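Local coordinates for LYND (Lyngbya aestuarii, PDB 4V1T), which probably uses ATP and magnesium, as a YcaO-family cyclodehydratase, to turn cysteines of a cyanobactin precursor peptide into thiazolines, at residues Glu87-Ser90 with Glu91-Ala94; Ala107-Leu110 with Arg111-Val114; Ala660-Trp663 with Leu664-Lys668; Pro495-Leu499 with Thr500-His504; Glu218-Val221 with Leu222-Gln226. All coordinates share one frame; numbering follows the deposited sequence.

Contact 1. Residues Glu87-Ser90 with Glu91-Ala94; sequences ELSS and EVAA
Ser89 turns its hydroxyl back over the first turn of helix 90-98 and accepts the backbone N-H of Val92. Ser89 OG lies 3.1 Å from Val92 N, with 163° at the hydrogen, a nearly straight bond that caps an amide of the first turn. OG stands between the backbone N and the carbonyl carbon (chi1 74°), and this rotation also brings Ser89 OG against the CG2 branch of Val92, 3.2 Å away. The other branch, Val92 CG1, meets CD2 of Leu88 at 3.9 Å. Leucine and valine cross at about a right angle, methyl to methyl, while Leu88 CB approaches Ala93 CB at 4.3 Å. Ser90 points outward and donates from OG to Glu91 OE1 (3.0 Å), meeting the carboxylate from above its plane, 56° out. The bend of Glu91 at chi2 folds the carboxylate back along the chain to this hydroxyl. Along the backbone, Ala93 N bonds to Ser89 O at 3.0 Å and Ala94 N to Ser90 O at the same length. Leu88 and Ala93 also touch Pro103 of helix 103-109, and Val92 packs on Leu249 of the second subunit. The arrangement is a serine N-cap; Leu88 and Ala93, the residue before the cap and the fourth residue of the helix, occupy the positions of a hydrophobic staple.

Contact 2. Residues Ala107-Leu110 with Arg111-Val114; sequences AEAL and RQPV
Arg111 folds back along the last turn of helix 103-109 and lays its chain over the carbonyl of Ala107. Arg111 CG is 3.5 Å from Ala107 O, and the same oxygen sits over one face of the guanidinium, offset toward the rim. Glu108 approaches near the plane of that group, at its edge, yet Glu108 OE2 stays 4.1 Å from Arg111 NE, an electrostatic attraction short of a salt bridge, with carboxylate and guanidinium planes 85° apart. Gln112 grips the helix end twice. Gln112 NE2 donates to Ala109 O at 2.8 Å, in the carbonyl plane and on a lone pair, while Gln112 N donates to the same oxygen at 3.2 Å from above that plane. CG lies anti to the carbonyl carbon (chi1 -68°), which returns the amide to Ala109, and NE2 also comes near Ala109 CB. Arg111 N closes on Glu108 O at 3.1 Å, and a type I turn runs from Ala109 to Gln112. Water 1 donates to Leu110 O and weakly to Gln112 O. Beyond the turn, Gln112 NE2 also bonds Ile268 O of helix 250-275, on which Leu110 and Ala109 pack, as the chain passes from helix 103-109 into strand 114-118.

Contact 3. Residues Ala660-Trp663 with Leu664-Lys668; sequences ATDW and LITEK
Trp663 and Glu667 form the close-packed side of this short helix, the aliphatic part of the glutamate lying across the indole. Glu667 CB stands over the six-membered ring of Trp663, 4.1 Å from its centroid and 18° off the normal, a CH-pi contact; Glu667 CG comes within 3.4 Å of Trp663 CE3. Trp663 chi1 of 164° turns the indole toward the Glu667 side chain; the backbone there is closed by Glu667 N to Trp663 O (3.1 Å). Water 2, 2.9 Å from both Trp663 O and Glu667 O, can donate to them. The indole is buried further by outside partners: NE1 donates to Leu620 O, and the rings of His672 and Phe775 meet it. An alanine here would take away the platform under the Glu667 chain and is likely to leave Leu620 O without its donor. The neighbouring flank is looser. Asp662 and Thr666 meet near solvent, OD1 to OG1 at 3.0 Å, whereas the 2.4 Å from Thr666 OG1 to Asp662 O is too short to be trusted. The chemistry implies an apolar glutamate stem whose acid end is tied to His672 through OE1, a bond that probably offsets any effect of the nearby Asp662 charge.

Contact 4. Residues Pro495-Leu499 with Thr500-His504; sequences PVWSL and TEQTH
The six-membered ring of Trp497 drives its edge into the face of His504, an edge-to-face (T-shaped) pair with planes at 79° and centroids 4.7 Å apart. Trp497 CE3 sits over the centre of the imidazole and is 3.4 Å from His504 CE1. On one face of the indole lies the peptide joining Gln502 to Thr503, with Gln502 C 3.5 Å from Trp497 CZ2; the Gln502 amide and Leu499 CD2 occupy other parts of the indole edge. Holding CG anti to the backbone N (chi1 -170°), Trp497 reaches across the hairpin on the same side as its non-hydrogen-bonded partner His504. The flanking pair, Ser498 with Thr503, is hydrogen-bonded: Ser498 N donates to Thr503 O at 2.8 Å in a nearly linear approach, and the return bond from Thr503 N is weak. Two residues, Gln502 and Thr503, stand opposite the single Ser498, a G1 beta bulge, and Gln502 takes positive phi. Inside the turn, Ser498 OG accepts from Thr500 OG1 (3.1 Å) and, weakly, from Glu501 N (3.3 Å), and is also bonded to Glu714. A CA-H...O contact from His504 CA to Val496 O, at 3.3 Å, continues the pairing. The hairpin joins strand 491-498 to strand 503-508. Strand 716-719 pairs along the other side of 491-498, helix 697-710 packs on Leu499 and Thr500, and Pro327 and Leu328 touch Trp497.

Contact 5. Residues Glu218-Val221 with Leu222-Gln226; sequences EASV and LRQKQ
Arg223 wraps back over the preceding turn of helix 216-225 and gives a second N-H to a carbonyl its own backbone already uses. Ala219 O receives Arg223 N at 2.9 Å and, more weakly, Arg223 NE at the same length with 149° at the hydrogen. The bend at chi3 (-64°) swings the guanidinium back, so that Arg223 NH2 presses on Ala219 CB at 3.1 Å. Ser220 N lies at the edge of the group, near its plane, but as a fellow donor it offers no bond. One residue further along, Gln224 NE2 donates to Ser220 OG at 3.2 Å, nearly in its own amide plane, alongside the backbone bond from Gln224 N to Ser220 O (2.8 Å). Leu222 lies next to Glu218, Leu222 CD1 4.0 Å from Glu218 CG, the two chains on a common heading. A second shell fixes these groups: Arg223 NH1 bonds Gly390 O, Ser220 OG bonds Ala392 O, and Glu218 is salt-bridged to Arg215. A methionine in place of Arg223 would give up the NE and NH1 bonds and would probably leave Gly390 O without this mate and the 390-392 loop less firmly joined to the helix. Gln224 NE2 also bonds Tyr24 OH of the second subunit, on which Val221 packs. These are i to i+4 pairings along the last turns of an alpha helix, one flank on the 390-392 loop and another at the dimer interface.

In the fold
From the N terminus the five contacts follow in series, 1, 2, 5, 4, 3, and each is closed within adjacent residues, so none nests in or crosses another. Contact 1 starts helix 90-98 and contact 2 ends helix 103-109; these two touch, through Glu87 and Leu88 on Ala107, and lead into strand 114-118 of the mixed sheet. Contact 5, on helix 216-225, meets the second subunit, as contact 1 does, their centres about 52 Å apart. Contacts 4 and 3 both belong to the YcaO cyclodehydratase region: contact 4 closes a hairpin of the antiparallel sheet, and contact 3 forms a short helix about 31 Å away between nearest atoms, near the C-terminal Phe775.

Contact 1. Residues Glu87-Ser90 with Glu91-Ala94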
# COMPACT_ATOMS: atom_id res chain seq x y z
N GLU B 87 -22.82 -19.73 -31.51
CA GLU B 87 -21.75 -19.20 -32.35
C GLU B 87 -20.46 -18.96 -31.58
O GLU B 87 -19.45 -18.58 -32.16
CB GLU B 87 -22.18 -17.90 -33.04
CG GLU B 87 -22.74 -16.84 -32.12
CD GLU B 87 -24.24 -16.94 -31.96
OE1 GLU B 87 -24.98 -16.62 -32.92
OE2 GLU B 87 -24.69 -17.37 -30.88
N LEU B 88 -20.48 -19.20 -30.28
CA LEU B 88 -19.28 -19.03 -29.44
C LEU B 88 -18.74 -20.37 -28.97
O LEU B 88 -19.51 -21.26 -28.61
CB LEU B 88 -19.61 -18.17 -28.22
CG LEU B 88 -20.02 -16.73 -28.45
CD1 LEU B 88 -20.39 -16.09 -27.13
CD2 LEU B 88 -18.93 -15.94 -29.15
N SER B 89 -17.42 -20.51 -28.95
CA SER B 89 -16.79 -21.67 -28.35
C SER B 89 -17.09 -21.69 -26.84
O SER B 89 -17.44 -20.66 -26.26
CB SER B 89 -15.28 -21.65 -28.58
OG SER B 89 -14.66 -20.68 -27.76
N SER B 90 -16.96 -22.85 -26.22
CA SER B 90 -17.20 -22.96 -24.79
C SER B 90 -16.21 -22.08 -24.01
O SER B 90 -16.56 -21.51 -22.98
CB SER B 90 -17.09 -24.42 -24.33
OG SER B 90 -15.85 -24.97 -24.71
N GLU B 91 -14.99 -21.97 -24.52
CA GLU B 91 -13.94 -21.21 -23.85
C GLU B 91 -14.21 -19.71 -23.90
O GLU B 91 -14.03 -19.00 -22.90
CB GLU B 91 -12.58 -21.51 -24.46
CG GLU B 91 -12.01 -22.87 -24.07
CD GLU B 91 -12.19 -23.91 -25.16
OE1 GLU B 91 -13.24 -23.90 -25.84
OE2 GLU B 91 -11.27 -24.72 -25.35
N VAL B 92 -14.65 -19.22 -25.05
CA VAL B 92 -14.99 -17.81 -25.21
C VAL B 92 -16.25 -17.45 -24.41
O VAL B 92 -16.28 -16.44 -23.71
CB VAL B 92 -15.20 -17.45 -26.69
CG1 VAL B 92 -15.77 -16.05 -26.84
CG2 VAL B 92 -13.88 -17.55 -27.44
N ALA B 93 -17.28 -18.28 -24.51
CA ALA B 93 -18.49 -18.08 -23.73
C ALA B 93 -18.16 -18.02 -22.25
O ALA B 93 -18.75 -17.23 -21.51
CB ALA B 93 -19.50 -19.19 -24.00
N ALA B 94 -17.23 -18.86 -21.82
CA ALA B 94 -16.82 -18.92 -20.41
C ALA B 94 -16.17 -17.61 -19.98
O ALA B 94 -16.37 -17.14 -18.87
CB ALA B 94 -15.88 -20.09 -20.19

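Contact 2. Residues Ala107-Leu110 with Arg111-Val114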
# COMPACT_ATOMS: atom_id res chain seq x y z
N ALA B 107 -22.00 -12.34 -27.83
CA ALA B 107 -21.86 -12.67 -29.24
C ALA B 107 -22.35 -11.52 -30.12
O ALA B 107 -21.75 -11.21 -31.15
CB ALA B 107 -22.62 -13.94 -29.56
N GLU B 108 -23.44 -10.89 -29.71
CA GLU B 108 -24.00 -9.78 -30.48
C GLU B 108 -23.10 -8.54 -30.38
O GLU B 108 -22.86 -7.84 -31.37
CB GLU B 108 -25.41 -9.45 -29.98
CG GLU B 108 -26.37 -8.99 -31.08
CD GLU B 108 -26.81 -10.13 -31.99
OE1 GLU B 108 -26.97 -11.27 -31.49
OE2 GLU B 108 -27.00 -9.88 -33.19
N ALA B 109 -22.59 -8.27 -29.18
CA ALA B 109 -21.73 -7.12 -28.97
C ALA B 109 -20.45 -7.20 -29.80
O ALA B 109 -19.94 -6.19 -30.28
CB ALA B 109 -21.39 -6.99 -27.50
N LEU B 110 -19.94 -8.42 -29.95
CA LEU B 110 -18.70 -8.64 -30.67
C LEU B 110 -18.82 -8.39 -32.18
O LEU B 110 -17.81 -8.31 -32.87
CB LEU B 110 -18.20 -10.07 -30.43
CG LEU B 110 -17.65 -10.39 -29.03
CD1 LEU B 110 -17.33 -11.87 -28.92
CD2 LEU B 110 -16.41 -9.58 -28.74
N ARG B 111 -20.05 -8.25 -32.67
CA ARG B 111 -20.30 -7.98 -34.09
C ARG B 111 -20.11 -6.51 -34.44
O ARG B 111 -20.15 -6.14 -35.60
CB ARG B 111 -21.72 -8.39 -34.48
CG ARG B 111 -21.97 -9.88 -34.43
CD ARG B 111 -23.38 -10.22 -34.87
NE ARG B 111 -23.68 -11.64 -34.74
CZ ARG B 111 -22.77 -12.62 -34.79
NH1 ARG B 111 -21.49 -12.35 -34.98
NH2 ARG B 111 -23.15 -13.89 -34.65
N GLN B 112 -19.92 -5.68 -33.43
CA GLN B 112 -19.70 -4.25 -33.65
C GLN B 112 -18.33 -4.03 -34.31
O GLN B 112 -17.32 -4.47 -33.77
CB GLN B 112 -19.76 -3.49 -32.33
CG GLN B 112 -21.13 -3.43 -31.70
CD GLN B 112 -21.08 -2.85 -30.29
OE1 GLN B 112 -21.44 -1.70 -30.08
NE2 GLN B 112 -20.63 -3.66 -29.33
N PRO B 113 -18.31 -3.35 -35.47
CA PRO B 113 -17.01 -3.12 -36.08
C PRO B 113 -16.21 -2.03 -35.37
O PRO B 113 -16.78 -1.16 -34.70
CB PRO B 113 -17.36 -2.71 -37.51
CG PRO B 113 -18.73 -2.16 -37.44
CD PRO B 113 -19.42 -2.85 -36.29
N VAL B 114 -14.89 -2.09 -35.54
CA VAL B 114 -13.95 -1.14 -34.93
C VAL B 114 -13.06 -0.54 -36.04
O VAL B 114 -12.91 -1.14 -37.11
CB VAL B 114 -13.11 -1.87 -33.86
CG1 VAL B 114 -11.71 -1.31 -33.72
CG2 VAL B 114 -13.84 -1.84 -32.52
O HOH W 1 -17.04 -6.90 -34.88

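Contact 3. Residues Ala660-Trp663 with Leu664-Lys668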
# COMPACT_ATOMS: atom_id res chain seq x y z
N ALA B 660 23.39 23.86 0.26
CA ALA B 660 23.82 23.84 1.65
C ALA B 660 24.99 22.91 1.95
O ALA B 660 25.39 22.80 3.08
CB ALA B 660 22.67 23.50 2.57
N THR B 661 25.54 22.28 0.93
CA THR B 661 26.67 21.39 1.16
C THR B 661 27.85 22.15 1.81
O THR B 661 28.41 21.70 2.78
CB THR B 661 27.11 20.74 -0.16
OG1 THR B 661 26.03 19.99 -0.72
CG2 THR B 661 28.24 19.84 0.06
N ASP B 662 28.17 23.32 1.29
CA ASP B 662 29.23 24.16 1.84
C ASP B 662 29.01 24.42 3.33
O ASP B 662 29.92 24.28 4.14
CB ASP B 662 29.29 25.49 1.10
CG ASP B 662 30.57 26.25 1.36
OD1 ASP B 662 30.84 26.59 2.54
OD2 ASP B 662 31.32 26.51 0.39
N TRP B 663 27.78 24.79 3.67
CA TRP B 663 27.41 25.04 5.05
C TRP B 663 27.65 23.82 5.94
O TRP B 663 28.19 23.94 7.05
CB TRP B 663 25.94 25.45 5.11
CG TRP B 663 25.36 25.35 6.47
CD1 TRP B 663 24.74 24.26 7.03
CD2 TRP B 663 25.33 26.38 7.46
NE1 TRP B 663 24.34 24.55 8.30
CE2 TRP B 663 24.69 25.85 8.60
CE3 TRP B 663 25.79 27.70 7.50
CZ2 TRP B 663 24.50 26.59 9.76
CZ3 TRP B 663 25.60 28.43 8.65
CH2 TRP B 663 24.97 27.88 9.76
N LEU B 664 27.26 22.65 5.44
CA LEU B 664 27.32 21.42 6.22
C LEU B 664 28.75 20.99 6.53
O LEU B 664 29.05 20.57 7.65
CB LEU B 664 26.58 20.31 5.49
CG LEU B 664 25.06 20.41 5.49
CD1 LEU B 664 24.44 19.54 4.40
CD2 LEU B 664 24.50 20.02 6.85
N ILE B 665 29.64 21.10 5.55
CA ILE B 665 31.01 20.63 5.72
C ILE B 665 31.89 21.68 6.41
O ILE B 665 32.76 21.33 7.21
CB ILE B 665 31.66 20.19 4.37
CG1 ILE B 665 33.19 20.06 4.51
CG2 ILE B 665 31.37 21.18 3.25
CD1 ILE B 665 33.87 19.38 3.34
N THR B 666 31.65 22.96 6.11
CA THR B 666 32.55 24.02 6.56
C THR B 666 32.19 24.61 7.92
O THR B 666 33.04 24.72 8.80
CB THR B 666 32.61 25.20 5.55
OG1 THR B 666 31.32 25.82 5.43
CG2 THR B 666 33.10 24.73 4.19
N GLU B 667 30.93 24.99 8.10
CA GLU B 667 30.56 25.83 9.23
C GLU B 667 30.55 25.09 10.56
O GLU B 667 30.15 23.93 10.65
CB GLU B 667 29.19 26.46 8.99
CG GLU B 667 29.15 27.39 7.80
CD GLU B 667 30.28 28.39 7.82
OE1 GLU B 667 30.44 29.10 8.83
OE2 GLU B 667 31.02 28.45 6.81
N LYS B 668 30.96 25.81 11.60
CA LYS B 668 31.06 25.27 12.94
C LYS B 668 30.21 26.06 13.91
O LYS B 668 29.76 27.18 13.63
CB LYS B 668 32.52 25.28 13.41
CG LYS B 668 33.35 24.11 12.92
CD LYS B 668 34.65 24.57 12.28
CE LYS B 668 35.68 23.45 12.23
NZ LYS B 668 35.09 22.12 11.89
O HOH W 2 27.76 22.70 9.58

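Contact 4. Residues Pro495-Leu499 with Thr500-His504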
# COMPACT_ATOMS: atom_id res chain seq x y z
N PRO B 495 -6.58 39.07 -8.08
CA PRO B 495 -7.36 39.39 -6.89
C PRO B 495 -7.05 38.45 -5.74
O PRO B 495 -6.95 37.24 -5.93
CB PRO B 495 -8.81 39.19 -7.36
CG PRO B 495 -8.72 38.22 -8.47
CD PRO B 495 -7.43 38.55 -9.17
N VAL B 496 -6.90 39.03 -4.55
CA VAL B 496 -6.65 38.28 -3.34
C VAL B 496 -7.65 38.72 -2.28
O VAL B 496 -8.03 39.89 -2.22
CB VAL B 496 -5.21 38.49 -2.82
CG1 VAL B 496 -4.19 38.02 -3.84
CG2 VAL B 496 -4.96 39.95 -2.47
N TRP B 497 -8.08 37.77 -1.45
CA TRP B 497 -9.08 38.07 -0.44
C TRP B 497 -8.41 38.54 0.84
O TRP B 497 -7.62 37.81 1.44
CB TRP B 497 -9.96 36.84 -0.16
CG TRP B 497 -11.15 37.17 0.71
CD1 TRP B 497 -11.32 36.86 2.02
CD2 TRP B 497 -12.32 37.89 0.32
NE1 TRP B 497 -12.52 37.34 2.47
CE2 TRP B 497 -13.15 37.98 1.44
CE3 TRP B 497 -12.74 38.48 -0.88
CZ2 TRP B 497 -14.39 38.63 1.41
CZ3 TRP B 497 -13.96 39.12 -0.92
CH2 TRP B 497 -14.77 39.20 0.23
N SER B 498 -8.74 39.76 1.26
CA SER B 498 -8.29 40.29 2.54
C SER B 498 -9.24 39.82 3.62
O SER B 498 -10.42 40.15 3.59
CB SER B 498 -8.24 41.82 2.52
OG SER B 498 -7.82 42.32 3.78
N LEU B 499 -8.72 39.04 4.57
CA LEU B 499 -9.53 38.52 5.66
C LEU B 499 -9.77 39.59 6.73
O LEU B 499 -10.72 39.50 7.51
CB LEU B 499 -8.87 37.28 6.27
CG LEU B 499 -9.00 36.00 5.43
CD1 LEU B 499 -8.00 34.95 5.86
CD2 LEU B 499 -10.41 35.44 5.52
N THR B 500 -8.91 40.60 6.75
CA THR B 500 -9.02 41.66 7.75
C THR B 500 -10.11 42.63 7.35
O THR B 500 -10.92 43.00 8.18
CB THR B 500 -7.70 42.43 7.91
OG1 THR B 500 -7.49 43.26 6.76
CG2 THR B 500 -6.52 41.48 8.06
N GLU B 501 -10.11 43.05 6.09
CA GLU B 501 -11.08 44.03 5.59
C GLU B 501 -12.25 43.35 4.87
O GLU B 501 -13.23 44.00 4.50
CB GLU B 501 -10.39 45.02 4.65
CG GLU B 501 -9.21 45.76 5.29
CD GLU B 501 -8.66 46.89 4.43
OE1 GLU B 501 -9.33 47.30 3.46
OE2 GLU B 501 -7.55 47.37 4.72
N GLN B 502 -12.16 42.03 4.70
CA GLN B 502 -13.21 41.24 4.05
C GLN B 502 -13.58 41.83 2.68
O GLN B 502 -14.73 42.15 2.41
CB GLN B 502 -14.43 41.12 4.97
CG GLN B 502 -15.05 39.73 4.98
CD GLN B 502 -14.20 38.70 5.72
OE1 GLN B 502 -13.53 39.03 6.70
NE2 GLN B 502 -14.21 37.46 5.24
N THR B 503 -12.57 41.97 1.83
CA THR B 503 -12.75 42.47 0.48
C THR B 503 -11.59 42.04 -0.40
O THR B 503 -10.64 41.42 0.08
CB THR B 503 -12.86 44.00 0.45
OG1 THR B 503 -13.21 44.43 -0.87
CG2 THR B 503 -11.55 44.66 0.87
N HIS B 504 -11.65 42.38 -1.69
CA HIS B 504 -10.60 41.99 -2.62
C HIS B 504 -9.53 43.07 -2.72
O HIS B 504 -9.83 44.23 -2.90
CB HIS B 504 -11.18 41.72 -4.01
CG HIS B 504 -11.90 40.42 -4.13
ND1 HIS B 504 -11.25 39.20 -4.10
CD2 HIS B 504 -13.22 40.13 -4.28
CE1 HIS B 504 -12.14 38.23 -4.23
NE2 HIS B 504 -13.34 38.77 -4.34

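Contact 5. Residues Glu218-Val221 with Leu222-Gln226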
# COMPACT_ATOMS: atom_id res chain seq x y z
N GLU B 218 12.27 15.98 -21.20
CA GLU B 218 11.79 16.15 -22.57
C GLU B 218 11.40 17.60 -22.81
O GLU B 218 11.80 18.20 -23.80
CB GLU B 218 10.60 15.23 -22.84
CG GLU B 218 10.10 15.25 -24.28
CD GLU B 218 8.77 14.51 -24.46
OE1 GLU B 218 7.69 15.12 -24.22
OE2 GLU B 218 8.80 13.33 -24.87
N ALA B 219 10.62 18.17 -21.89
CA ALA B 219 10.11 19.52 -22.03
C ALA B 219 11.24 20.55 -22.08
O ALA B 219 11.16 21.54 -22.80
CB ALA B 219 9.16 19.84 -20.89
N SER B 220 12.29 20.31 -21.30
CA SER B 220 13.39 21.27 -21.18
C SER B 220 14.26 21.24 -22.42
O SER B 220 14.75 22.27 -22.88
CB SER B 220 14.23 20.99 -19.93
OG SER B 220 15.29 21.93 -19.81
N VAL B 221 14.44 20.04 -22.95
CA VAL B 221 15.13 19.82 -24.20
C VAL B 221 14.39 20.54 -25.31
O VAL B 221 15.01 21.20 -26.15
CB VAL B 221 15.25 18.31 -24.52
CG1 VAL B 221 15.46 18.06 -26.02
CG2 VAL B 221 16.37 17.69 -23.71
N LEU B 222 13.07 20.42 -25.31
CA LEU B 222 12.25 21.07 -26.32
C LEU B 222 12.36 22.59 -26.23
O LEU B 222 12.50 23.25 -27.24
CB LEU B 222 10.79 20.64 -26.18
CG LEU B 222 10.51 19.18 -26.56
CD1 LEU B 222 9.15 18.72 -26.01
CD2 LEU B 222 10.57 18.98 -28.07
N ARG B 223 12.29 23.12 -25.01
CA ARG B 223 12.48 24.55 -24.77
C ARG B 223 13.86 24.99 -25.22
O ARG B 223 14.00 26.00 -25.90
CB ARG B 223 12.29 24.89 -23.29
CG ARG B 223 10.85 25.15 -22.89
CD ARG B 223 10.65 25.02 -21.40
NE ARG B 223 10.90 23.66 -20.91
CZ ARG B 223 10.58 23.23 -19.70
NH1 ARG B 223 9.99 24.04 -18.85
NH2 ARG B 223 10.83 21.98 -19.31
N GLN B 224 14.87 24.23 -24.84
CA GLN B 224 16.22 24.53 -25.24
C GLN B 224 16.38 24.46 -26.73
O GLN B 224 17.09 25.25 -27.34
CB GLN B 224 17.19 23.58 -24.60
CG GLN B 224 17.53 23.98 -23.20
CD GLN B 224 18.47 23.01 -22.55
OE1 GLN B 224 19.58 22.78 -23.03
NE2 GLN B 224 18.05 22.46 -21.44
N LYS B 225 15.71 23.50 -27.33
CA LYS B 225 15.87 23.23 -28.73
C LYS B 225 15.50 24.45 -29.48
O LYS B 225 16.12 24.77 -30.47
CB LYS B 225 14.97 22.12 -29.19
CG LYS B 225 15.35 21.64 -30.56
CD LYS B 225 15.17 20.15 -30.65
CE LYS B 225 14.90 19.73 -32.06
NZ LYS B 225 13.88 18.67 -32.06
N GLN B 226 14.46 25.11 -29.00
CA GLN B 226 13.99 26.33 -29.61
C GLN B 226 14.91 27.49 -29.25
O GLN B 226 15.94 27.69 -29.88
CB GLN B 226 12.56 26.62 -29.17
CG GLN B 226 11.73 25.36 -29.01
CD GLN B 226 10.39 25.43 -29.70
OE1 GLN B 226 9.35 25.62 -29.06
NE2 GLN B 226 10.38 25.26 -31.03